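Local coordinates for protein phospholethanolamine N-methyltransferase 2 (Haemonchus contortus, PDB 4KRI) that probably transfers methyl groups from S-adenosylmethionine to phosphomonomethylethanolamine, a late step of nematode phosphocholine synthesis, at residues Ser62-Leu67 against Leu91-Thr96; Lys82-Ile87 against Thr119-Val124; Phe136-Val141 against Trp159-Lys164. All blocks are in the same frame, centred on the assembly; numbering follows the deposited sequence.

Contact 1: Ser62-Leu67 against Leu91-Thr96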
loop_
_atom_site.group_PDB
_atom_site.type_symbol
_atom_site.label_atom_id
_atom_site.label_comp_id
_atom_site.label_asym_id
_atom_site.label_seq_id
_atom_site.Cartn_x
_atom_site.Cartn_y
_atom_site.Cartn_z
ATOM N N SER A 62 21.054 -24.018 -1.409
ATOM C CA SER A 62 21.973 -22.894 -1.242
ATOM C C SER A 62 22.183 -22.167 -2.565
ATOM O O SER A 62 21.842 -22.695 -3.624
ATOM C CB SER A 62 23.328 -23.362 -0.696
ATOM O OG SER A 62 24.073 -24.036 -1.695
ATOM N N ASN A 63 22.746 -20.963 -2.488
ATOM C CA ASN A 63 23.063 -20.172 -3.678
ATOM C C ASN A 63 21.841 -19.960 -4.586
ATOM O O ASN A 63 21.954 -19.939 -5.818
ATOM C CB ASN A 63 24.213 -20.819 -4.462
ATOM C CG ASN A 63 24.963 -19.824 -5.335
ATOM O OD1 ASN A 63 25.276 -18.711 -4.905
ATOM N ND2 ASN A 63 25.252 -20.222 -6.569
ATOM N N LEU A 64 20.667 -19.810 -3.983
ATOM C CA LEU A 64 19.443 -19.655 -4.774
ATOM C C LEU A 64 19.259 -18.222 -5.237
ATOM O O LEU A 64 19.513 -17.275 -4.487
ATOM C CB LEU A 64 18.208 -20.043 -3.965
ATOM C CG LEU A 64 18.109 -21.483 -3.460
ATOM C CD1 LEU A 64 16.782 -21.627 -2.740
ATOM C CD2 LEU A 64 18.181 -22.477 -4.608
ATOM N N ASP A 65 18.793 -18.064 -6.469
ATOM C CA ASP A 65 18.372 -16.744 -6.932
ATOM C C ASP A 65 16.936 -16.438 -6.523
ATOM O O ASP A 65 16.553 -15.281 -6.404
ATOM C CB ASP A 65 18.535 -16.658 -8.446
ATOM C CG ASP A 65 19.966 -16.902 -8.874
ATOM O OD1 ASP A 65 20.812 -15.996 -8.653
ATOM O OD2 ASP A 65 20.257 -18.001 -9.403
ATOM N N ALA A 66 16.133 -17.473 -6.315
ATOM C CA ALA A 66 14.761 -17.288 -5.872
ATOM C C ALA A 66 14.344 -18.509 -5.098
ATOM O O ALA A 66 14.717 -19.632 -5.435
ATOM C CB ALA A 66 13.815 -17.078 -7.058
ATOM N N LEU A 67 13.570 -18.265 -4.051
ATOM C CA LEU A 67 12.976 -19.317 -3.262
ATOM C C LEU A 67 11.484 -19.043 -3.241
ATOM O O LEU A 67 11.050 -17.969 -2.804
ATOM C CB LEU A 67 13.522 -19.243 -1.838
ATOM C CG LEU A 67 12.895 -20.217 -0.841
ATOM C CD1 LEU A 67 13.101 -21.670 -1.270
ATOM C CD2 LEU A 67 13.486 -19.970 0.529
ATOM N N LEU A 91 16.931 -17.425 4.617
ATOM C CA LEU A 91 18.056 -16.510 4.431
ATOM C C LEU A 91 19.339 -17.250 4.075
ATOM O O LEU A 91 20.087 -16.810 3.198
ATOM C CB LEU A 91 18.267 -15.651 5.682
ATOM C CG LEU A 91 17.241 -14.523 5.844
ATOM C CD1 LEU A 91 17.316 -13.924 7.247
ATOM C CD2 LEU A 91 17.476 -13.427 4.805
ATOM N N ARG A 92 19.605 -18.371 4.739
ATOM C CA ARG A 92 20.818 -19.117 4.419
ATOM C C ARG A 92 20.800 -19.665 2.990
ATOM O O ARG A 92 21.838 -19.733 2.335
ATOM C CB ARG A 92 21.060 -20.243 5.432
ATOM C CG ARG A 92 21.488 -19.724 6.795
ATOM C CD ARG A 92 21.754 -20.856 7.786
ATOM N NE ARG A 92 22.045 -20.324 9.116
ATOM C CZ ARG A 92 21.945 -21.014 10.251
ATOM N NH1 ARG A 92 21.553 -22.284 10.237
ATOM N NH2 ARG A 92 22.232 -20.423 11.408
ATOM N N SER A 93 19.619 -20.028 2.496
ATOM C CA SER A 93 19.527 -20.684 1.195
ATOM C C SER A 93 19.687 -19.709 0.031
ATOM O O SER A 93 20.034 -20.118 -1.083
ATOM C CB SER A 93 18.181 -21.390 1.052
ATOM O OG SER A 93 17.182 -20.447 0.689
ATOM N N LEU A 94 19.418 -18.429 0.280
ATOM C CA LEU A 94 19.409 -17.427 -0.792
ATOM C C LEU A 94 20.742 -16.724 -0.956
ATOM O O LEU A 94 21.437 -16.467 0.023
ATOM C CB LEU A 94 18.340 -16.359 -0.523
ATOM C CG LEU A 94 16.899 -16.815 -0.767
ATOM C CD1 LEU A 94 15.930 -15.868 -0.063
ATOM C CD2 LEU A 94 16.588 -16.871 -2.260
ATOM N N ARG A 95 21.096 -16.419 -2.201
ATOM C CA ARG A 95 22.178 -15.472 -2.468
ATOM C C ARG A 95 21.757 -14.085 -2.020
ATOM O O ARG A 95 20.565 -13.779 -1.970
ATOM C CB ARG A 95 22.458 -15.397 -3.969
ATOM C CG ARG A 95 22.975 -16.681 -4.562
ATOM C CD ARG A 95 23.001 -16.615 -6.089
ATOM N NE ARG A 95 23.832 -15.514 -6.573
ATOM C CZ ARG A 95 24.630 -15.596 -7.633
ATOM N NH1 ARG A 95 24.700 -16.729 -8.320
ATOM N NH2 ARG A 95 25.356 -14.548 -8.007
ATOM N N THR A 96 22.723 -13.216 -1.727
ATOM C CA THR A 96 22.376 -11.821 -1.499
ATOM C C THR A 96 21.687 -11.284 -2.762
ATOM O O THR A 96 22.091 -11.610 -3.882
ATOM C CB THR A 96 23.604 -10.974 -1.109
ATOM O OG1 THR A 96 24.119 -11.453 0.142
ATOM C CG2 THR A 96 23.218 -9.500 -0.961
HETATM O O HOH W 1 22.584 -18.965 -8.394
HETATM O O HOH W 2 23.344 -19.845 0.093
#
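Leu64 and Leu94 form a single parallel beta bridge in the N-terminal half of this di-domain protein, where helix 80-93 runs out into the short strand 94-95 beside the start of strand 64-70. Two backbone bonds make the bridge: Leu64 N gives its hydrogen to Ser93 O at 3.0 Å, and Arg95 N gives its own back to Leu64 O at 2.9 Å. Beyond the bridge the side chain of Arg95 runs alongside Asn63 and Asp65, pointing the same way as both. Its CB rests 3.5 Å from Leu64 O, the acceptor of its own backbone bond. CG passes 3.1 Å from Asn63 OD1, a close contact between a methylene and an amide oxygen. CD lies near that oxygen too and also meets Asp65 OD1 at 3.4 Å. The chain then bends, NE standing at chi3 59°, and the guanidinium comes to lie only 17° from the plane of the Asn63 amide. Asp65 OD1 sits over one face of it, 3.7 Å from NE; this is a long salt bridge carried by charge alone, since no N-H points at the oxygen. At the tip Arg95 NH1 donates to a water oxygen 3.1 Å away. That water donates to Asn63 O and Asp65 OD2, tying the exposed end together. Asp65 OD2 has a second donor in the backbone N of Gln25. On the buried side Leu94 CD2 touches the CB atoms of both Leu64 and Leu67, 3.9 Å from that of Leu64. Ser93 OG, bonded to Ala90 O in its own helix, touches Leu64 CD1 and Leu67 CD2. A second water accepts from Asn63 N and donates to Arg92 O.

Contact 2: Lys82-Ile87 against Thr119-Val124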
loop_
_atom_site.group_PDB
_atom_site.type_symbol
_atom_site.label_atom_id
_atom_site.label_comp_id
_atom_site.label_asym_id
_atom_site.label_seq_id
_atom_site.Cartn_x
_atom_site.Cartn_y
_atom_site.Cartn_z
ATOM N N LYS A 82 9.331 -21.912 15.480
ATOM C CA LYS A 82 9.324 -22.549 14.165
ATOM C C LYS A 82 9.469 -21.527 13.044
ATOM O O LYS A 82 10.159 -21.782 12.055
ATOM C CB LYS A 82 8.054 -23.371 13.945
ATOM C CG LYS A 82 7.942 -24.596 14.846
ATOM C CD LYS A 82 6.785 -25.475 14.417
ATOM C CE LYS A 82 6.564 -26.607 15.411
ATOM N NZ LYS A 82 5.199 -27.194 15.270
ATOM N N LEU A 83 8.812 -20.378 13.186
ATOM C CA LEU A 83 8.921 -19.319 12.182
ATOM C C LEU A 83 10.362 -18.815 12.107
ATOM O O LEU A 83 10.882 -18.574 11.020
ATOM C CB LEU A 83 7.951 -18.168 12.482
ATOM C CG LEU A 83 7.883 -17.030 11.454
ATOM C CD1 LEU A 83 7.422 -17.537 10.106
ATOM C CD2 LEU A 83 6.969 -15.919 11.926
ATOM N N ASP A 84 11.016 -18.686 13.255
ATOM C CA ASP A 84 12.407 -18.232 13.274
ATOM C C ASP A 84 13.332 -19.217 12.554
ATOM O O ASP A 84 14.260 -18.810 11.850
ATOM C CB ASP A 84 12.898 -18.041 14.709
ATOM C CG ASP A 84 12.272 -16.846 15.390
ATOM O OD1 ASP A 84 11.747 -15.950 14.696
ATOM O OD2 ASP A 84 12.324 -16.801 16.635
ATOM N N LYS A 85 13.095 -20.510 12.750
ATOM C CA LYS A 85 13.862 -21.528 12.038
ATOM C C LYS A 85 13.687 -21.397 10.528
ATOM O O LYS A 85 14.653 -21.519 9.775
ATOM C CB LYS A 85 13.497 -22.941 12.512
ATOM C CG LYS A 85 14.423 -23.455 13.586
ATOM C CD LYS A 85 13.783 -24.567 14.392
ATOM C CE LYS A 85 14.718 -25.024 15.502
ATOM N NZ LYS A 85 16.015 -25.517 14.945
ATOM N N PHE A 86 12.460 -21.133 10.091
ATOM C CA PHE A 86 12.198 -20.984 8.663
ATOM C C PHE A 86 12.875 -19.752 8.088
ATOM O O PHE A 86 13.493 -19.824 7.033
ATOM C CB PHE A 86 10.700 -20.903 8.355
ATOM C CG PHE A 86 10.411 -20.317 7.003
ATOM C CD1 PHE A 86 10.605 -21.068 5.853
ATOM C CD2 PHE A 86 9.980 -19.007 6.875
ATOM C CE1 PHE A 86 10.360 -20.523 4.595
ATOM C CE2 PHE A 86 9.737 -18.457 5.624
ATOM C CZ PHE A 86 9.920 -19.223 4.483
ATOM N N ILE A 87 12.735 -18.612 8.757
ATOM C CA ILE A 87 13.322 -17.384 8.213
ATOM C C ILE A 87 14.830 -17.536 8.129
ATOM O O ILE A 87 15.455 -17.110 7.155
ATOM C CB ILE A 87 12.972 -16.156 9.053
ATOM C CG1 ILE A 87 11.455 -15.994 9.113
ATOM C CG2 ILE A 87 13.607 -14.910 8.455
ATOM C CD1 ILE A 87 10.985 -14.917 10.080
ATOM N N THR A 119 4.327 -9.360 8.322
ATOM C CA THR A 119 5.154 -8.465 7.521
ATOM C C THR A 119 6.192 -7.778 8.395
ATOM O O THR A 119 7.375 -7.706 8.035
ATOM C CB THR A 119 4.290 -7.423 6.793
ATOM O OG1 THR A 119 3.295 -8.110 6.024
ATOM C CG2 THR A 119 5.140 -6.565 5.864
ATOM N N ASP A 120 5.767 -7.296 9.558
ATOM C CA ASP A 120 6.706 -6.659 10.477
ATOM C C ASP A 120 7.753 -7.656 10.968
ATOM O O ASP A 120 8.929 -7.322 11.090
ATOM C CB ASP A 120 5.969 -6.042 11.670
ATOM C CG ASP A 120 5.241 -4.757 11.311
ATOM O OD1 ASP A 120 5.583 -4.135 10.280
ATOM O OD2 ASP A 120 4.331 -4.361 12.076
ATOM N N TYR A 121 7.325 -8.884 11.233
ATOM C CA TYR A 121 8.231 -9.911 11.732
ATOM C C TYR A 121 9.338 -10.204 10.716
ATOM O O TYR A 121 10.513 -10.303 11.074
ATOM C CB TYR A 121 7.452 -11.188 12.032
ATOM C CG TYR A 121 8.110 -12.097 13.045
ATOM C CD1 TYR A 121 7.786 -12.009 14.391
ATOM C CD2 TYR A 121 9.042 -13.048 12.656
ATOM C CE1 TYR A 121 8.374 -12.837 15.323
ATOM C CE2 TYR A 121 9.643 -13.881 13.585
ATOM C CZ TYR A 121 9.303 -13.769 14.917
ATOM O OH TYR A 121 9.884 -14.592 15.858
ATOM N N PHE A 122 8.952 -10.356 9.453
ATOM C CA PHE A 122 9.914 -10.600 8.381
ATOM C C PHE A 122 10.856 -9.406 8.227
ATOM O O PHE A 122 12.053 -9.571 7.959
ATOM C CB PHE A 122 9.180 -10.821 7.054
ATOM C CG PHE A 122 8.341 -12.063 7.017
ATOM C CD1 PHE A 122 8.694 -13.180 7.756
ATOM C CD2 PHE A 122 7.193 -12.111 6.232
ATOM C CE1 PHE A 122 7.925 -14.332 7.715
ATOM C CE2 PHE A 122 6.420 -13.253 6.188
ATOM C CZ PHE A 122 6.786 -14.367 6.938
ATOM N N ASP A 123 10.313 -8.205 8.400
ATOM C CA ASP A 123 11.069 -6.971 8.143
ATOM C C ASP A 123 12.125 -6.716 9.220
ATOM O O ASP A 123 13.137 -6.054 8.974
ATOM C CB ASP A 123 10.107 -5.780 8.043
ATOM C CG ASP A 123 10.691 -4.606 7.268
ATOM O OD1 ASP A 123 11.372 -4.822 6.241
ATOM O OD2 ASP A 123 10.465 -3.453 7.685
ATOM N N VAL A 124 11.884 -7.255 10.410
ATOM C CA VAL A 124 12.720 -6.995 11.579
ATOM C C VAL A 124 13.803 -8.060 11.779
ATOM O O VAL A 124 14.884 -7.770 12.294
ATOM C CB VAL A 124 11.824 -6.856 12.843
ATOM C CG1 VAL A 124 12.610 -7.062 14.120
ATOM C CG2 VAL A 124 11.133 -5.495 12.849
#
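Tyr121 reaches from helix 114-124 to helix 80-93 and crosses Asp84 at about a right angle, its OH donating to Asp84 OD1 at 2.6 Å. The oxygen is met on its syn side, and the carboxylate and ring planes are nearly coplanar, 17° apart; OD1 also lies at the ring edge, 3.2 Å from Tyr121 CE2. Leu83, its CG anti to the backbone N (chi1 -176°), slides past the tyrosine and lays CD2 over one face of the ring, 4.0 Å from its centroid and 28° off the normal, a CH-pi contact. Its other branch, CD1, meets the edge of the Phe122 ring at CE1, 4.0 Å away, the two side chains crossing at about a right angle. Ile87 CD1 is shared: it sits 3.7 Å from Tyr121 CD2 and 3.7 Å from Phe122 CD1, in the plane of both rings. Behind this layer Phe122 stacks edge-to-face on Trp159. The segments' helix axes stay 11.4 Å apart, spaced by these large side chains. Hydrophobic surface makes up most of this helix-helix contact, while one short hydrogen bond at its partly exposed border fixes the tyrosine ring and would tend to stabilise a charged Asp84.

Contact 3: Phe136-Val141 against Trp159-Lys164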
loop_
_atom_site.group_PDB
_atom_site.type_symbol
_atom_site.label_atom_id
_atom_site.label_comp_id
_atom_site.label_asym_id
_atom_site.label_seq_id
_atom_site.Cartn_x
_atom_site.Cartn_y
_atom_site.Cartn_z
ATOM N N PHE A 136 15.607 -9.646 5.334
ATOM C CA PHE A 136 14.786 -9.398 4.157
ATOM C C PHE A 136 14.369 -7.946 4.033
ATOM O O PHE A 136 13.864 -7.352 4.989
ATOM C CB PHE A 136 13.538 -10.285 4.175
ATOM C CG PHE A 136 13.814 -11.713 3.832
ATOM C CD1 PHE A 136 14.275 -12.061 2.564
ATOM C CD2 PHE A 136 13.605 -12.721 4.769
ATOM C CE1 PHE A 136 14.539 -13.394 2.244
ATOM C CE2 PHE A 136 13.861 -14.047 4.461
ATOM C CZ PHE A 136 14.337 -14.389 3.193
ATOM N N GLN A 137 14.584 -7.378 2.849
ATOM C CA GLN A 137 14.047 -6.066 2.509
ATOM C C GLN A 137 12.651 -6.253 1.923
ATOM O O GLN A 137 12.425 -7.138 1.094
ATOM C CB GLN A 137 14.952 -5.359 1.493
ATOM C CG GLN A 137 14.381 -4.057 0.939
ATOM C CD GLN A 137 15.314 -3.399 -0.057
ATOM O OE1 GLN A 137 16.490 -3.172 0.235
ATOM N NE2 GLN A 137 14.798 -3.090 -1.241
ATOM N N PHE A 138 11.711 -5.425 2.361
ATOM C CA PHE A 138 10.328 -5.529 1.907
ATOM C C PHE A 138 10.130 -4.998 0.482
ATOM O O PHE A 138 10.666 -3.941 0.120
ATOM C CB PHE A 138 9.412 -4.772 2.877
ATOM C CG PHE A 138 7.976 -4.749 2.450
ATOM C CD1 PHE A 138 7.150 -5.843 2.698
ATOM C CD2 PHE A 138 7.460 -3.650 1.781
ATOM C CE1 PHE A 138 5.824 -5.833 2.297
ATOM C CE2 PHE A 138 6.129 -3.636 1.379
ATOM C CZ PHE A 138 5.318 -4.720 1.639
ATOM N N TYR A 139 9.367 -5.738 -0.329
ATOM C CA TYR A 139 8.945 -5.238 -1.635
ATOM C C TYR A 139 7.426 -5.063 -1.741
ATOM O O TYR A 139 6.950 -3.979 -2.084
ATOM C CB TYR A 139 9.467 -6.115 -2.779
ATOM C CG TYR A 139 9.096 -5.569 -4.134
ATOM C CD1 TYR A 139 9.794 -4.503 -4.693
ATOM C CD2 TYR A 139 8.037 -6.103 -4.852
ATOM C CE1 TYR A 139 9.441 -3.989 -5.935
ATOM C CE2 TYR A 139 7.684 -5.597 -6.092
ATOM C CZ TYR A 139 8.386 -4.552 -6.631
ATOM O OH TYR A 139 8.015 -4.065 -7.869
ATOM N N ALA A 140 6.665 -6.119 -1.480
ATOM C CA ALA A 140 5.209 -6.017 -1.571
ATOM C C ALA A 140 4.493 -7.151 -0.866
ATOM O O ALA A 140 5.072 -8.202 -0.599
ATOM C CB ALA A 140 4.754 -5.955 -3.034
ATOM N N VAL A 141 3.224 -6.916 -0.560
ATOM C CA VAL A 141 2.303 -7.995 -0.228
ATOM C C VAL A 141 1.154 -7.882 -1.212
ATOM O O VAL A 141 0.528 -6.827 -1.327
ATOM C CB VAL A 141 1.706 -7.860 1.178
ATOM C CG1 VAL A 141 0.871 -9.125 1.502
ATOM C CG2 VAL A 141 2.793 -7.667 2.219
ATOM N N TRP A 159 3.933 -12.590 -0.220
ATOM C CA TRP A 159 4.960 -11.603 0.115
ATOM C C TRP A 159 6.071 -11.690 -0.909
ATOM O O TRP A 159 6.485 -12.776 -1.288
ATOM C CB TRP A 159 5.570 -11.890 1.501
ATOM C CG TRP A 159 4.720 -11.510 2.670
ATOM C CD1 TRP A 159 4.841 -10.388 3.445
ATOM C CD2 TRP A 159 3.639 -12.261 3.223
ATOM N NE1 TRP A 159 3.889 -10.400 4.446
ATOM C CE2 TRP A 159 3.136 -11.537 4.324
ATOM C CE3 TRP A 159 3.039 -13.481 2.891
ATOM C CZ2 TRP A 159 2.064 -11.992 5.095
ATOM C CZ3 TRP A 159 1.976 -13.927 3.650
ATOM C CH2 TRP A 159 1.498 -13.183 4.738
ATOM N N THR A 160 6.575 -10.542 -1.336
ATOM C CA THR A 160 7.775 -10.493 -2.165
ATOM C C THR A 160 8.831 -9.803 -1.320
ATOM O O THR A 160 8.654 -8.645 -0.959
ATOM C CB THR A 160 7.538 -9.644 -3.438
ATOM O OG1 THR A 160 6.517 -10.255 -4.245
ATOM C CG2 THR A 160 8.815 -9.571 -4.268
ATOM N N LEU A 161 9.918 -10.511 -1.006
ATOM C CA LEU A 161 10.985 -9.976 -0.142
ATOM C C LEU A 161 12.332 -10.260 -0.787
ATOM O O LEU A 161 12.454 -11.199 -1.568
ATOM C CB LEU A 161 10.930 -10.673 1.225
ATOM C CG LEU A 161 9.589 -10.675 1.965
ATOM C CD1 LEU A 161 9.628 -11.652 3.142
ATOM C CD2 LEU A 161 9.243 -9.282 2.448
ATOM N N MET A 162 13.347 -9.459 -0.466
ATOM C CA MET A 162 14.672 -9.662 -1.049
ATOM C C MET A 162 15.725 -9.737 0.047
ATOM O O MET A 162 15.706 -8.934 0.983
ATOM C CB MET A 162 14.988 -8.500 -2.007
ATOM C CG MET A 162 16.302 -8.635 -2.761
ATOM S SD MET A 162 16.411 -7.530 -4.199
ATOM C CE MET A 162 14.847 -6.647 -4.041
ATOM N N LYS A 163 16.650 -10.688 -0.061
ATOM C CA LYS A 163 17.726 -10.804 0.923
ATOM C C LYS A 163 18.733 -9.676 0.739
ATOM O O LYS A 163 19.214 -9.454 -0.371
ATOM C CB LYS A 163 18.456 -12.126 0.751
ATOM C CG LYS A 163 19.551 -12.344 1.797
ATOM C CD LYS A 163 20.332 -13.632 1.536
ATOM C CE LYS A 163 21.463 -13.786 2.546
ATOM N NZ LYS A 163 22.173 -15.092 2.425
ATOM N N LYS A 164 19.062 -8.976 1.825
ATOM C CA LYS A 164 19.992 -7.839 1.770
ATOM C C LYS A 164 20.949 -7.872 2.958
ATOM O O LYS A 164 20.652 -8.485 3.992
ATOM C CB LYS A 164 19.224 -6.512 1.785
ATOM C CG LYS A 164 18.366 -6.269 0.569
ATOM C CD LYS A 164 19.219 -6.082 -0.678
ATOM C CE LYS A 164 18.348 -5.685 -1.871
ATOM N NZ LYS A 164 19.138 -5.543 -3.128
HETATM O O HOH W 3 3.967 -9.781 -3.436
#
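Phe136 to Val141 pairs antiparallel with Trp159 to Lys164, joined by five backbone hydrogen bonds and interrupted by a classic beta bulge. Gln137 and Met162 form a regular hydrogen-bonded pair, Gln137 N to Met162 O measuring 2.7 Å. At the bulge both Tyr139 N (3.1 Å) and Ala140 N (3.3 Å) donate to the one acceptor Thr160 O; the first bond is bent, 138° at the hydrogen, the second straighter. Thr160 N returns a bond to Ala140 O at 2.9 Å, and the register has moved by one residue.

Apolar contacts fill the face of Phe136, Phe138, Leu161, Val141 and Trp159, which lies against helices 80-93 and 114-124. Phe136 crosses Leu161 at about a right angle, touching its CB through CD1. Leu161 CD2 reaches Phe138 CD1 at 4.0 Å, and Val141 CG2, beside the backbone N, packs 3.6 Å from Trp159 CD1. On the other face Tyr139 and Thr160 point the same way, Thr160 CG2 lying 3.6 Å from Tyr139 CD2 with CG2 anti to its own backbone N; helix 5-18 touches both residues.

Polar ends find partners elsewhere: Lys164 NZ bridges to Asp97 while its CG brushes Gln137 OE1, Tyr139 OH bonds to Glu284 N, and a water is bound to Thr160 OG1. Val141 is also backbone-bonded to Val277 of the methyltransferase domain. The doubled acceptor at Thr160 O gives two successive amides a single carbonyl, which keeps the pairing intact through the bulge.

All three contacts belong to the N-terminal half of the chain. Contact 1 lies nearest the surface, mixing backbone bonds with ordered waters and a long salt bridge; contact 2 is buried and mainly apolar; contact 3, partly buried, is closest to the chain's centre and relies on sheet hydrogen bonds. Contacts 1 and 2 share helix 80-93, using its C-terminal end and its N-terminal half respectively. Lys163 NZ of contact 3 bonds Leu91 O and Leu94 O, so a strand lysine meets carbonyls of the last helical turn and of the residue just after the helix. Trp159 NE1 bonds Thr119 OG1, joining the strand pair to helix 114-124 of contact 2.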